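Prolyl-tRNA synthetase (Giardia lamblia ATCC 50803, PDB 3IAL) probably attaches L-proline to its cognate tRNA, using ATP and passing through the prolyl-adenylate that is bound in this structure. Local coordinates at residues Asp93-Phe98 with Arg216-Ala220; Leu119-Ser123 with Gln147-Arg153; Thr122-Tyr128 with Trp170-His174; Gln186-Tyr190 with Leu268-Gly272. All blocks are in the same frame, centred on the assembly; numbering follows the deposited sequence.

Contact 1 of 4, residues Asp93-Phe98 with Arg216-Ala220; sequences DHIKGF and RFPGA. With PR8 (5'-O-[(R)-hydroxy{[(2S)-pyrrolidin-2-ylcarbonyl]oxy}phosphoryl]adenosine), chain H.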
# COMPACT_ATOMS: atom_id res chain seq x y z
N ASP B 93 -26.99 -1.13 17.04
CA ASP B 93 -27.26 -1.97 15.88
C ASP B 93 -25.98 -2.39 15.15
O ASP B 93 -25.90 -3.49 14.62
CB ASP B 93 -28.26 -1.29 14.93
CG ASP B 93 -29.68 -1.24 15.50
OD1 ASP B 93 -29.97 -1.95 16.49
OD2 ASP B 93 -30.52 -0.49 14.95
N HIS B 94 -24.98 -1.51 15.14
CA HIS B 94 -23.69 -1.83 14.52
C HIS B 94 -22.95 -2.93 15.29
O HIS B 94 -22.43 -3.88 14.69
CB HIS B 94 -22.82 -0.57 14.44
CG HIS B 94 -21.55 -0.75 13.68
ND1 HIS B 94 -21.51 -0.90 12.31
CD2 HIS B 94 -20.26 -0.80 14.10
CE1 HIS B 94 -20.25 -1.03 11.91
NE2 HIS B 94 -19.47 -0.97 12.98
N ILE B 95 -22.91 -2.83 16.63
CA ILE B 95 -22.19 -3.82 17.44
C ILE B 95 -22.87 -5.19 17.47
O ILE B 95 -22.19 -6.21 17.42
CB ILE B 95 -21.92 -3.32 18.90
CG1 ILE B 95 -21.05 -4.32 19.66
CG2 ILE B 95 -23.23 -3.08 19.66
CD1 ILE B 95 -19.80 -4.76 18.91
N LYS B 96 -24.20 -5.23 17.54
CA LYS B 96 -24.92 -6.51 17.47
C LYS B 96 -24.65 -7.23 16.15
O LYS B 96 -24.62 -8.47 16.10
CB LYS B 96 -26.43 -6.33 17.64
CG LYS B 96 -26.88 -5.79 19.00
CD LYS B 96 -26.29 -6.56 20.18
CE LYS B 96 -26.74 -5.95 21.51
NZ LYS B 96 -26.45 -4.48 21.58
N GLY B 97 -24.46 -6.46 15.08
CA GLY B 97 -24.13 -7.01 13.77
C GLY B 97 -22.75 -7.64 13.71
O GLY B 97 -22.52 -8.56 12.93
N PHE B 98 -21.83 -7.15 14.54
CA PHE B 98 -20.42 -7.53 14.42
C PHE B 98 -19.78 -8.21 15.65
O PHE B 98 -18.71 -8.81 15.52
CB PHE B 98 -19.59 -6.30 14.02
CG PHE B 98 -19.79 -5.90 12.58
CD1 PHE B 98 -19.32 -6.71 11.55
CD2 PHE B 98 -20.43 -4.71 12.25
CE1 PHE B 98 -19.50 -6.34 10.23
CE2 PHE B 98 -20.61 -4.34 10.92
CZ PHE B 98 -20.15 -5.16 9.91
N ARG B 216 -29.73 -4.74 5.55
CA ARG B 216 -28.84 -3.59 5.46
C ARG B 216 -27.56 -3.80 6.27
O ARG B 216 -27.54 -4.55 7.24
CB ARG B 216 -29.51 -2.36 6.06
CG ARG B 216 -30.55 -1.70 5.21
CD ARG B 216 -31.25 -0.62 6.01
NE ARG B 216 -32.16 -1.19 7.00
CZ ARG B 216 -32.62 -0.56 8.09
NH1 ARG B 216 -32.25 0.68 8.37
NH2 ARG B 216 -33.45 -1.20 8.90
N PHE B 217 -26.50 -3.08 5.87
CA PHE B 217 -25.30 -2.97 6.69
C PHE B 217 -25.71 -2.51 8.10
O PHE B 217 -26.53 -1.60 8.23
CB PHE B 217 -24.31 -1.98 6.07
CG PHE B 217 -23.01 -1.84 6.83
CD1 PHE B 217 -22.03 -2.81 6.74
CD2 PHE B 217 -22.77 -0.73 7.62
CE1 PHE B 217 -20.84 -2.69 7.43
CE2 PHE B 217 -21.57 -0.59 8.32
CZ PHE B 217 -20.61 -1.57 8.23
N PRO B 218 -25.18 -3.18 9.15
CA PRO B 218 -25.59 -2.86 10.51
C PRO B 218 -25.29 -1.41 10.88
O PRO B 218 -24.12 -1.03 10.99
CB PRO B 218 -24.77 -3.82 11.36
CG PRO B 218 -24.47 -4.97 10.44
CD PRO B 218 -24.27 -4.34 9.11
N GLY B 219 -26.35 -0.62 11.07
CA GLY B 219 -26.22 0.80 11.35
C GLY B 219 -26.61 1.70 10.19
O GLY B 219 -26.95 2.86 10.40
N ALA B 220 -26.56 1.17 8.97
CA ALA B 220 -26.90 1.94 7.77
C ALA B 220 -28.38 2.32 7.72
O ALA B 220 -29.22 1.60 8.25
CB ALA B 220 -26.53 1.16 6.51
C PR8 H . -18.79 -2.36 4.84
N PR8 H . -17.73 -0.70 6.24
O PR8 H . -18.19 -3.16 5.55
P PR8 H . -19.67 -4.25 3.49
N1 PR8 H . -14.04 -12.14 2.85
C2 PR8 H . -13.72 -11.38 1.81
N3 PR8 H . -14.36 -10.24 1.55
C4 PR8 H . -15.36 -9.81 2.32
C5 PR8 H . -15.73 -10.59 3.41
C6 PR8 H . -15.04 -11.77 3.67
N6 PR8 H . -15.38 -12.53 4.72
N7 PR8 H . -16.73 -9.97 4.02
C8 PR8 H . -16.99 -8.85 3.34
N9 PR8 H . -16.17 -8.75 2.30
CA PR8 H . -18.62 -0.86 5.08
CB PR8 H . -17.92 -0.25 3.89
CD PR8 H . -16.69 0.25 5.86
CG PR8 H . -16.47 -0.04 4.37
C1' PR8 H . -16.17 -7.62 1.31
O10 PR8 H . -19.66 -2.68 3.84
O1P PR8 H . -20.34 -5.08 4.53
C2' PR8 H . -17.44 -7.61 0.43
O2' PR8 H . -17.10 -7.27 -0.92
O2P PR8 H . -20.45 -4.36 2.09
C3' PR8 H . -18.23 -6.45 1.00
O3' PR8 H . -19.12 -5.93 0.01
C4' PR8 H . -17.07 -5.50 1.22
O4' PR8 H . -16.18 -6.33 2.00
C5' PR8 H . -17.55 -4.28 1.97
O5' PR8 H . -18.15 -4.67 3.19
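His94 of the helical segment 93-98 reaches onto the turn 216-220, and its side chain is the one to follow. His94 CB and CG each lie 3.7 Å from Pro218 O. CG stands anti to the backbone N (chi1 -173°), which brings the ring edge to the turn, and His94 ND1 gives its N-H to Pro218 O at 2.9 Å. The bond is nearly straight, 164° at the hydrogen, and the oxygen sits in the plane of the imidazole. It fixes the rotation of the ring and places the proton on ND1. At the tip, His94 CE1 comes within 3.7 Å of Phe217 CZ.

Phe98, one turn further along the helix, lays CD2 over a face of the imidazole and brings its own edge to Phe217, Phe98 CZ to Phe217 CE1 at 3.6 Å. The three rings form an aromatic cluster. Pro218 packs its ring against the helix, CG 3.9 Å from both Gly97 CA and Phe98 CE2. A type II turn from Phe217 to Ala220 shapes the loop, with Gly219 where the backbone angles call for glycine.

One face of Phe217 is turned to the prolyl-adenylate, with CE1 3.3 Å from its carbonyl O. The contact thus pins helix 92-98 to the loop between strands 207-211 and 222-229, with Glu124 of helix 124-134 beside His94 and Leu244 of strand 235-245 against Phe217.

Contact 2 of 4, residues Leu119-Ser123 with Gln147-Arg153; sequences LRPTS and QTCTIFR. With PR8 (5'-O-[(R)-hydroxy{[(2S)-pyrrolidin-2-ylcarbonyl]oxy}phosphoryl]adenosine), chain H.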
# COMPACT_ATOMS: atom_id res chain seq x y z
N LEU B 119 -9.67 -6.29 17.29
CA LEU B 119 -9.12 -6.14 15.95
C LEU B 119 -10.28 -5.68 15.07
O LEU B 119 -11.36 -6.27 15.11
CB LEU B 119 -8.56 -7.46 15.44
CG LEU B 119 -7.47 -8.14 16.27
CD1 LEU B 119 -6.94 -9.35 15.51
CD2 LEU B 119 -6.34 -7.18 16.62
N ARG B 120 -10.07 -4.61 14.31
CA ARG B 120 -11.13 -4.01 13.50
C ARG B 120 -11.84 -5.01 12.57
O ARG B 120 -11.21 -5.65 11.74
CB ARG B 120 -10.59 -2.84 12.67
CG ARG B 120 -9.42 -3.18 11.78
CD ARG B 120 -8.93 -1.95 11.04
NE ARG B 120 -7.65 -2.24 10.42
CZ ARG B 120 -6.66 -1.38 10.24
NH1 ARG B 120 -6.75 -0.11 10.62
NH2 ARG B 120 -5.54 -1.82 9.69
N PRO B 121 -13.16 -5.19 12.74
CA PRO B 121 -13.93 -5.92 11.72
C PRO B 121 -14.37 -5.02 10.57
O PRO B 121 -14.72 -5.49 9.49
CB PRO B 121 -15.15 -6.39 12.50
CG PRO B 121 -15.35 -5.34 13.55
CD PRO B 121 -13.95 -4.93 13.95
N THR B 122 -14.36 -3.72 10.85
CA THR B 122 -14.70 -2.66 9.92
C THR B 122 -14.50 -1.44 10.82
O THR B 122 -14.53 -1.57 12.06
CB THR B 122 -16.15 -2.76 9.38
OG1 THR B 122 -16.42 -1.64 8.52
CG2 THR B 122 -17.16 -2.81 10.53
N SER B 123 -14.24 -0.27 10.25
CA SER B 123 -13.66 0.80 11.06
C SER B 123 -14.57 1.97 11.45
O SER B 123 -14.09 2.95 12.02
CB SER B 123 -12.38 1.30 10.40
OG SER B 123 -11.53 0.21 10.07
N GLN B 147 -8.88 4.11 3.48
CA GLN B 147 -7.68 3.37 3.83
C GLN B 147 -7.70 1.97 3.23
O GLN B 147 -8.75 1.36 3.10
CB GLN B 147 -7.51 3.29 5.34
CG GLN B 147 -8.58 2.50 6.07
CD GLN B 147 -8.35 2.49 7.56
OE1 GLN B 147 -7.46 3.19 8.06
NE2 GLN B 147 -9.15 1.70 8.29
N THR B 148 -6.52 1.51 2.87
CA THR B 148 -6.32 0.17 2.36
C THR B 148 -5.63 -0.55 3.49
O THR B 148 -4.60 -0.10 3.97
CB THR B 148 -5.40 0.17 1.13
OG1 THR B 148 -6.07 0.84 0.06
CG2 THR B 148 -5.02 -1.25 0.73
N CYS B 149 -6.22 -1.65 3.94
CA CYS B 149 -5.73 -2.35 5.12
C CYS B 149 -6.40 -3.70 5.19
O CYS B 149 -7.13 -4.09 4.27
CB CYS B 149 -6.03 -1.54 6.39
SG CYS B 149 -7.82 -1.42 6.80
N THR B 150 -6.18 -4.42 6.28
CA THR B 150 -6.90 -5.66 6.53
C THR B 150 -7.86 -5.45 7.69
O THR B 150 -7.60 -4.63 8.59
CB THR B 150 -5.96 -6.86 6.75
OG1 THR B 150 -5.37 -6.82 8.05
CG2 THR B 150 -4.87 -6.88 5.69
N ILE B 151 -8.99 -6.16 7.62
CA ILE B 151 -9.96 -6.24 8.71
C ILE B 151 -10.05 -7.70 9.14
O ILE B 151 -9.50 -8.58 8.46
CB ILE B 151 -11.35 -5.69 8.30
CG1 ILE B 151 -11.82 -6.32 6.99
CG2 ILE B 151 -11.31 -4.16 8.19
CD1 ILE B 151 -13.35 -6.23 6.78
N PHE B 152 -10.74 -7.95 10.25
CA PHE B 152 -10.76 -9.28 10.88
C PHE B 152 -12.17 -9.73 11.25
O PHE B 152 -12.90 -9.01 11.92
CB PHE B 152 -9.87 -9.27 12.13
CG PHE B 152 -8.42 -8.93 11.85
CD1 PHE B 152 -7.48 -9.93 11.68
CD2 PHE B 152 -8.02 -7.60 11.75
CE1 PHE B 152 -6.15 -9.62 11.42
CE2 PHE B 152 -6.68 -7.28 11.48
CZ PHE B 152 -5.75 -8.29 11.32
N ARG B 153 -12.56 -10.93 10.81
CA ARG B 153 -13.88 -11.49 11.06
C ARG B 153 -13.76 -12.92 11.58
O ARG B 153 -13.48 -13.84 10.81
CB ARG B 153 -14.73 -11.50 9.78
CG ARG B 153 -14.87 -10.17 9.07
CD ARG B 153 -16.03 -9.36 9.58
NE ARG B 153 -16.08 -8.04 8.94
CZ ARG B 153 -16.86 -7.69 7.91
NH1 ARG B 153 -17.69 -8.55 7.35
NH2 ARG B 153 -16.80 -6.45 7.45
C PR8 H . -18.79 -2.36 4.84
N PR8 H . -17.73 -0.70 6.24
O PR8 H . -18.19 -3.16 5.55
P PR8 H . -19.67 -4.25 3.49
N1 PR8 H . -14.04 -12.14 2.85
C2 PR8 H . -13.72 -11.38 1.81
N3 PR8 H . -14.36 -10.24 1.55
C4 PR8 H . -15.36 -9.81 2.32
C5 PR8 H . -15.73 -10.59 3.41
C6 PR8 H . -15.04 -11.77 3.67
N6 PR8 H . -15.38 -12.53 4.72
N7 PR8 H . -16.73 -9.97 4.02
C8 PR8 H . -16.99 -8.85 3.34
N9 PR8 H . -16.17 -8.75 2.30
CA PR8 H . -18.62 -0.86 5.08
CB PR8 H . -17.92 -0.25 3.89
CD PR8 H . -16.69 0.25 5.86
CG PR8 H . -16.47 -0.04 4.37
C1' PR8 H . -16.17 -7.62 1.31
O10 PR8 H . -19.66 -2.68 3.84
O1P PR8 H . -20.34 -5.08 4.53
C2' PR8 H . -17.44 -7.61 0.43
O2' PR8 H . -17.10 -7.27 -0.92
O2P PR8 H . -20.45 -4.36 2.09
C3' PR8 H . -18.23 -6.45 1.00
O3' PR8 H . -19.12 -5.93 0.01
C4' PR8 H . -17.07 -5.50 1.22
O4' PR8 H . -16.18 -6.33 2.00
C5' PR8 H . -17.55 -4.28 1.97
O5' PR8 H . -18.15 -4.67 3.19
O HOH W 1 -12.06 -8.72 14.87
O HOH W 2 -9.30 1.25 11.31
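Arg120 and Phe152 pair through the backbone, Phe152 N giving a hydrogen bond of 2.8 Å to Arg120 O, and Pro121 CA adds a C-H...O contact to Phe152 O.

Two arginines supply the other direct hydrogen bonds, one from each segment. Arg120, extended from CG to NE, reaches across to strand 143-152, and Arg120 NE bonds to Thr150 O at 3.0 Å, the oxygen lying 21° out of the guanidinium plane. Cys149 covers a face of that group, its SG 3.6 Å from Arg120 CZ, while Arg120 NH1 goes on to Phe79 O. Arg153 instead bends sharply at chi2 (-88°), which turns its guanidinium back onto Pro121. Arg153 NE (2.9 Å) and NH2 (3.1 Å) grip Pro121 O side-on, from the same face of the carbonyl and with the oxygen in the guanidinium plane.

Strand 143-152, antiparallel to 167-177 and running into Phe152-Arg153, belongs to motif 2 of the class II synthetases. Beyond Pro121, Thr122 OG1 bonds to Glu124 and accepts from the pyrrolidine N of the prolyl-adenylate, and Arg153 NH1 lies near the adenine N7 without bonding to it.

Water extends the polar network: water 2 accepts from Arg120 NH1 and Gln147 NE2 and donates to Ser123 OG. Ser123 OG and Gln147 NE2 also bond Glu172 OE1, and Phe79 N holds Gln147 OE1.

Apolar packing gathers at Phe152. Leu119 CD1 sits over its ring face, 4.0 Å from the centroid, and Leu119 of the second subunit packs against Leu119 here.

Contact 3 of 4, residues Thr122-Tyr128 with Trp170-His174; sequences TSETAIY and WNEAH. With PR8 (5'-O-[(R)-hydroxy{[(2S)-pyrrolidin-2-ylcarbonyl]oxy}phosphoryl]adenosine), chain H.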
# COMPACT_ATOMS: atom_id res chain seq x y z
N THR B 122 -14.36 -3.72 10.85
CA THR B 122 -14.70 -2.66 9.92
C THR B 122 -14.50 -1.44 10.82
O THR B 122 -14.53 -1.57 12.06
CB THR B 122 -16.15 -2.76 9.38
OG1 THR B 122 -16.42 -1.64 8.52
CG2 THR B 122 -17.16 -2.81 10.53
N SER B 123 -14.24 -0.27 10.25
CA SER B 123 -13.66 0.80 11.06
C SER B 123 -14.57 1.97 11.45
O SER B 123 -14.09 2.95 12.02
CB SER B 123 -12.38 1.30 10.40
OG SER B 123 -11.53 0.21 10.07
N GLU B 124 -15.87 1.87 11.20
CA GLU B 124 -16.80 2.96 11.53
C GLU B 124 -16.59 3.53 12.94
O GLU B 124 -16.43 4.74 13.09
CB GLU B 124 -18.27 2.54 11.39
CG GLU B 124 -18.77 2.49 9.95
CD GLU B 124 -18.33 1.25 9.18
OE1 GLU B 124 -17.75 0.32 9.79
OE2 GLU B 124 -18.56 1.20 7.97
N THR B 125 -16.58 2.67 13.95
CA THR B 125 -16.59 3.14 15.34
C THR B 125 -15.32 3.92 15.68
O THR B 125 -15.37 4.92 16.40
CB THR B 125 -16.80 1.97 16.34
OG1 THR B 125 -15.78 0.98 16.17
CG2 THR B 125 -18.16 1.33 16.14
N ALA B 126 -14.19 3.48 15.13
CA ALA B 126 -12.90 4.13 15.33
C ALA B 126 -12.81 5.44 14.55
O ALA B 126 -12.41 6.46 15.09
CB ALA B 126 -11.77 3.18 14.94
N ILE B 127 -13.21 5.40 13.28
CA ILE B 127 -13.11 6.58 12.43
C ILE B 127 -14.06 7.70 12.86
O ILE B 127 -13.67 8.86 12.87
CB ILE B 127 -13.33 6.23 10.94
CG1 ILE B 127 -12.13 5.43 10.42
CG2 ILE B 127 -13.52 7.50 10.10
CD1 ILE B 127 -12.38 4.69 9.14
N TYR B 128 -15.30 7.36 13.21
CA TYR B 128 -16.28 8.38 13.58
C TYR B 128 -16.00 8.98 14.97
O TYR B 128 -16.31 10.14 15.21
CB TYR B 128 -17.72 7.86 13.43
CG TYR B 128 -17.99 7.23 12.06
CD1 TYR B 128 -17.24 7.58 10.94
CD2 TYR B 128 -19.02 6.30 11.90
CE1 TYR B 128 -17.48 7.00 9.69
CE2 TYR B 128 -19.26 5.72 10.66
CZ TYR B 128 -18.49 6.07 9.56
OH TYR B 128 -18.71 5.50 8.33
N TRP B 170 -8.63 -5.18 2.20
CA TRP B 170 -9.69 -4.37 1.61
C TRP B 170 -9.35 -2.89 1.57
O TRP B 170 -8.33 -2.47 2.09
CB TRP B 170 -11.02 -4.62 2.35
CG TRP B 170 -11.35 -3.77 3.57
CD1 TRP B 170 -10.50 -3.02 4.33
CD2 TRP B 170 -12.64 -3.66 4.18
NE1 TRP B 170 -11.20 -2.42 5.36
CE2 TRP B 170 -12.51 -2.81 5.29
CE3 TRP B 170 -13.90 -4.20 3.89
CZ2 TRP B 170 -13.59 -2.46 6.10
CZ3 TRP B 170 -14.98 -3.85 4.70
CH2 TRP B 170 -14.81 -2.99 5.79
N ASN B 171 -10.23 -2.12 0.94
CA ASN B 171 -10.23 -0.67 1.07
C ASN B 171 -11.60 -0.21 1.54
O ASN B 171 -12.63 -0.68 1.03
CB ASN B 171 -9.83 -0.01 -0.25
CG ASN B 171 -9.89 1.52 -0.20
OD1 ASN B 171 -10.97 2.10 -0.22
ND2 ASN B 171 -8.73 2.17 -0.18
N GLU B 172 -11.59 0.68 2.53
CA GLU B 172 -12.80 1.31 3.05
C GLU B 172 -12.69 2.83 2.99
O GLU B 172 -11.72 3.41 3.47
CB GLU B 172 -13.10 0.85 4.49
CG GLU B 172 -12.02 1.17 5.52
CD GLU B 172 -12.33 0.56 6.89
OE1 GLU B 172 -11.43 -0.08 7.50
OE2 GLU B 172 -13.47 0.71 7.36
N ALA B 173 -13.68 3.45 2.35
CA ALA B 173 -13.82 4.90 2.27
C ALA B 173 -14.94 5.33 3.22
O ALA B 173 -15.95 4.64 3.32
CB ALA B 173 -14.18 5.29 0.85
N HIS B 174 -14.74 6.47 3.89
CA HIS B 174 -15.72 7.03 4.84
C HIS B 174 -15.75 8.55 4.64
O HIS B 174 -14.69 9.21 4.69
CB HIS B 174 -15.32 6.74 6.29
CG HIS B 174 -15.28 5.29 6.64
ND1 HIS B 174 -16.31 4.65 7.31
CD2 HIS B 174 -14.32 4.35 6.44
CE1 HIS B 174 -15.99 3.37 7.48
NE2 HIS B 174 -14.79 3.16 6.96
C PR8 H . -18.79 -2.36 4.84
N PR8 H . -17.73 -0.70 6.24
O PR8 H . -18.19 -3.16 5.55
P PR8 H . -19.67 -4.25 3.49
N1 PR8 H . -14.04 -12.14 2.85
C2 PR8 H . -13.72 -11.38 1.81
N3 PR8 H . -14.36 -10.24 1.55
C4 PR8 H . -15.36 -9.81 2.32
C5 PR8 H . -15.73 -10.59 3.41
C6 PR8 H . -15.04 -11.77 3.67
N6 PR8 H . -15.38 -12.53 4.72
N7 PR8 H . -16.73 -9.97 4.02
C8 PR8 H . -16.99 -8.85 3.34
N9 PR8 H . -16.17 -8.75 2.30
CA PR8 H . -18.62 -0.86 5.08
CB PR8 H . -17.92 -0.25 3.89
CD PR8 H . -16.69 0.25 5.86
CG PR8 H . -16.47 -0.04 4.37
C1' PR8 H . -16.17 -7.62 1.31
O10 PR8 H . -19.66 -2.68 3.84
O1P PR8 H . -20.34 -5.08 4.53
C2' PR8 H . -17.44 -7.61 0.43
O2' PR8 H . -17.10 -7.27 -0.92
O2P PR8 H . -20.45 -4.36 2.09
C3' PR8 H . -18.23 -6.45 1.00
O3' PR8 H . -19.12 -5.93 0.01
C4' PR8 H . -17.07 -5.50 1.22
O4' PR8 H . -16.18 -6.33 2.00
C5' PR8 H . -17.55 -4.28 1.97
O5' PR8 H . -18.15 -4.67 3.19
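Helix 124-128 and strand 170-174 run at 44° to each other with their axes 10.5 Å apart at closest approach, and side chains fill the space between. Glu172 reaches across with its chain extended beyond CG, so that the carboxylate arrives at the start of the helix. Ser123 meets both oxygens: Ser123 OG donates to Glu172 OE1 at 2.6 Å, and Ser123 N donates to Glu172 OE2 at 3.1 Å through the syn lone pair. His174 NE2 adds a second bond to Glu172 OE2, at 2.8 Å, arriving on the anti side and 32° out of the carboxylate plane. Glu172 OE1 also receives Gln147 NE2 and a weak bond from Trp170 NE1.

The imidazole is held at its other nitrogen as well, where His174 ND1 and Tyr128 OH share a nearly straight bond of 2.7 Å. Ile127 CD1 lies over one face of the His174 ring, 3.7 Å from its centroid, making a CH-pi contact.

Thr122 OG1 donates to the syn lone pair of Glu124 OE1 at 2.7 Å, and Glu124 OE2 stands 2.7 Å from the pyrrolidine N of the prolyl-adenylate. Trp170 turns its ring edge to the ligand carbonyl O, while Glu172 CB touches the pyrrolidine CG.

Bonds at both ring nitrogens fix the rotation of His174. The nearby Glu124 carboxylate would probably favour a positive charge on the proline nitrogen, while the many donors around Glu172 probably stabilise its buried negative charge.

Contact 4 of 4, residues Gln186-Tyr190 with Leu268-Gly272; sequences QLSDY and LTCAG. With PR8 (5'-O-[(R)-hydroxy{[(2S)-pyrrolidin-2-ylcarbonyl]oxy}phosphoryl]adenosine), chain H.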
# COMPACT_ATOMS: atom_id res chain seq x y z
N GLN B 186 -22.54 11.53 -2.94
CA GLN B 186 -21.32 10.75 -2.68
C GLN B 186 -21.45 9.29 -3.15
O GLN B 186 -20.49 8.71 -3.65
CB GLN B 186 -20.95 10.76 -1.20
CG GLN B 186 -19.54 10.24 -0.91
CD GLN B 186 -18.48 11.10 -1.56
OE1 GLN B 186 -18.54 12.32 -1.47
NE2 GLN B 186 -17.54 10.48 -2.26
N LEU B 187 -22.63 8.70 -2.95
CA LEU B 187 -22.88 7.33 -3.41
C LEU B 187 -22.62 7.16 -4.90
O LEU B 187 -22.01 6.17 -5.32
CB LEU B 187 -24.29 6.87 -3.04
CG LEU B 187 -24.45 6.17 -1.68
CD1 LEU B 187 -23.75 6.88 -0.53
CD2 LEU B 187 -25.93 5.99 -1.38
N SER B 188 -23.05 8.13 -5.71
CA SER B 188 -22.76 8.12 -7.15
C SER B 188 -21.26 8.18 -7.41
O SER B 188 -20.76 7.50 -8.31
CB SER B 188 -23.43 9.29 -7.86
OG SER B 188 -24.83 9.25 -7.67
N ASP B 189 -20.53 9.01 -6.65
CA ASP B 189 -19.07 9.08 -6.79
C ASP B 189 -18.43 7.72 -6.50
O ASP B 189 -17.52 7.31 -7.21
CB ASP B 189 -18.46 10.15 -5.87
CG ASP B 189 -18.66 11.55 -6.40
OD1 ASP B 189 -19.19 11.71 -7.52
OD2 ASP B 189 -18.27 12.51 -5.70
N TYR B 190 -18.91 7.04 -5.47
CA TYR B 190 -18.41 5.71 -5.14
C TYR B 190 -18.69 4.76 -6.31
O TYR B 190 -17.81 4.02 -6.73
CB TYR B 190 -19.07 5.14 -3.88
CG TYR B 190 -18.78 5.82 -2.55
CD1 TYR B 190 -17.52 6.29 -2.21
CD2 TYR B 190 -19.78 5.91 -1.59
CE1 TYR B 190 -17.28 6.88 -0.96
CE2 TYR B 190 -19.55 6.49 -0.36
CZ TYR B 190 -18.31 6.96 -0.04
OH TYR B 190 -18.14 7.52 1.21
N LEU B 268 -23.24 10.64 7.20
CA LEU B 268 -22.09 9.77 6.94
C LEU B 268 -22.36 8.77 5.80
O LEU B 268 -23.46 8.23 5.68
CB LEU B 268 -21.70 9.01 8.21
CG LEU B 268 -21.16 9.84 9.38
CD1 LEU B 268 -21.04 8.97 10.62
CD2 LEU B 268 -19.83 10.52 9.06
N THR B 269 -21.35 8.55 4.96
CA THR B 269 -21.39 7.50 3.95
C THR B 269 -20.11 6.65 4.01
O THR B 269 -19.09 7.09 4.55
CB THR B 269 -21.60 8.07 2.53
OG1 THR B 269 -20.45 8.82 2.11
CG2 THR B 269 -22.85 8.97 2.48
N CYS B 270 -20.18 5.44 3.47
CA CYS B 270 -18.98 4.61 3.32
C CYS B 270 -19.08 3.63 2.17
O CYS B 270 -20.16 3.34 1.68
CB CYS B 270 -18.64 3.87 4.61
SG CYS B 270 -19.91 2.80 5.25
N ALA B 271 -17.93 3.16 1.73
CA ALA B 271 -17.84 2.25 0.60
C ALA B 271 -16.71 1.28 0.84
O ALA B 271 -15.64 1.67 1.31
CB ALA B 271 -17.62 3.01 -0.70
N GLY B 272 -16.95 0.01 0.52
CA GLY B 272 -15.97 -1.04 0.76
C GLY B 272 -15.83 -1.99 -0.41
O GLY B 272 -16.83 -2.44 -0.98
C PR8 H . -18.79 -2.36 4.84
N PR8 H . -17.73 -0.70 6.24
O PR8 H . -18.19 -3.16 5.55
P PR8 H . -19.67 -4.25 3.49
N1 PR8 H . -14.04 -12.14 2.85
C2 PR8 H . -13.72 -11.38 1.81
N3 PR8 H . -14.36 -10.24 1.55
C4 PR8 H . -15.36 -9.81 2.32
C5 PR8 H . -15.73 -10.59 3.41
C6 PR8 H . -15.04 -11.77 3.67
N6 PR8 H . -15.38 -12.53 4.72
N7 PR8 H . -16.73 -9.97 4.02
C8 PR8 H . -16.99 -8.85 3.34
N9 PR8 H . -16.17 -8.75 2.30
CA PR8 H . -18.62 -0.86 5.08
CB PR8 H . -17.92 -0.25 3.89
CD PR8 H . -16.69 0.25 5.86
CG PR8 H . -16.47 -0.04 4.37
C1' PR8 H . -16.17 -7.62 1.31
O10 PR8 H . -19.66 -2.68 3.84
O1P PR8 H . -20.34 -5.08 4.53
C2' PR8 H . -17.44 -7.61 0.43
O2' PR8 H . -17.10 -7.27 -0.92
O2P PR8 H . -20.45 -4.36 2.09
C3' PR8 H . -18.23 -6.45 1.00
O3' PR8 H . -19.12 -5.93 0.01
C4' PR8 H . -17.07 -5.50 1.22
O4' PR8 H . -16.18 -6.33 2.00
C5' PR8 H . -17.55 -4.28 1.97
O5' PR8 H . -18.15 -4.67 3.19
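Tyr190 lays its ring flat on Ala271: the methyl CB stands over the middle of one face, 3.6 Å from the centroid and only 12° off the ring normal, a clear CH-pi contact. Gln186 O, one turn back in the same helix, lies above the opposite face nearer the rim, so the ring is sandwiched between its own helix and the strand. The strand 268-272 runs nearly parallel to the helix 186-190, 11° between their directions, with the axes 9.1 Å apart.

From this position the phenol slants back toward Thr269, where Tyr190 OH and Thr269 OG1 share a hydrogen bond of 2.8 Å. Thr269 holds OG1 between its backbone N and carbonyl carbon (chi1 68°), which turns the hydroxyl to Tyr190 and leaves CG2 to meet Leu187 CD1 at 3.8 Å. The Gln186 side chain crosses Thr269 at about a right angle, its CG 3.5 Å from Thr269 OG1, while its amide oxygen turns away to Lys144.

Cys270 points from the other side of the strand, its SG 3.9 Å from CA of the prolyl-adenylate. Thr269 OG1 thus links Tyr190 OH to His177 NE2, and the buried hydroxyls partner each other on the side of the strand facing helix 180-201, behind the ligand pocket.

All four contacts touch the bound prolyl-adenylate. Contacts 2 and 3 share Thr122 and Ser123, their centres about 8 Å apart. Centre to centre, contact 4 lies about 12 Å from contact 3, and contact 1 about 13 Å from contact 3 on the helix 92-98 side. Strands 143-152, 167-177 and 263-274, which carry one segment each of contacts 2, 3 and 4, are successive antiparallel neighbours in the core sheet. Along the chain, contacts 2 and 3 are nested inside the loop closed by contact 1, whereas contacts 1 and 4 alternate. Segments distant in sequence thus converge on one pocket, walled by the sheet, helix 124-134 and the 216-220 turn, with helix 180-201 packed behind.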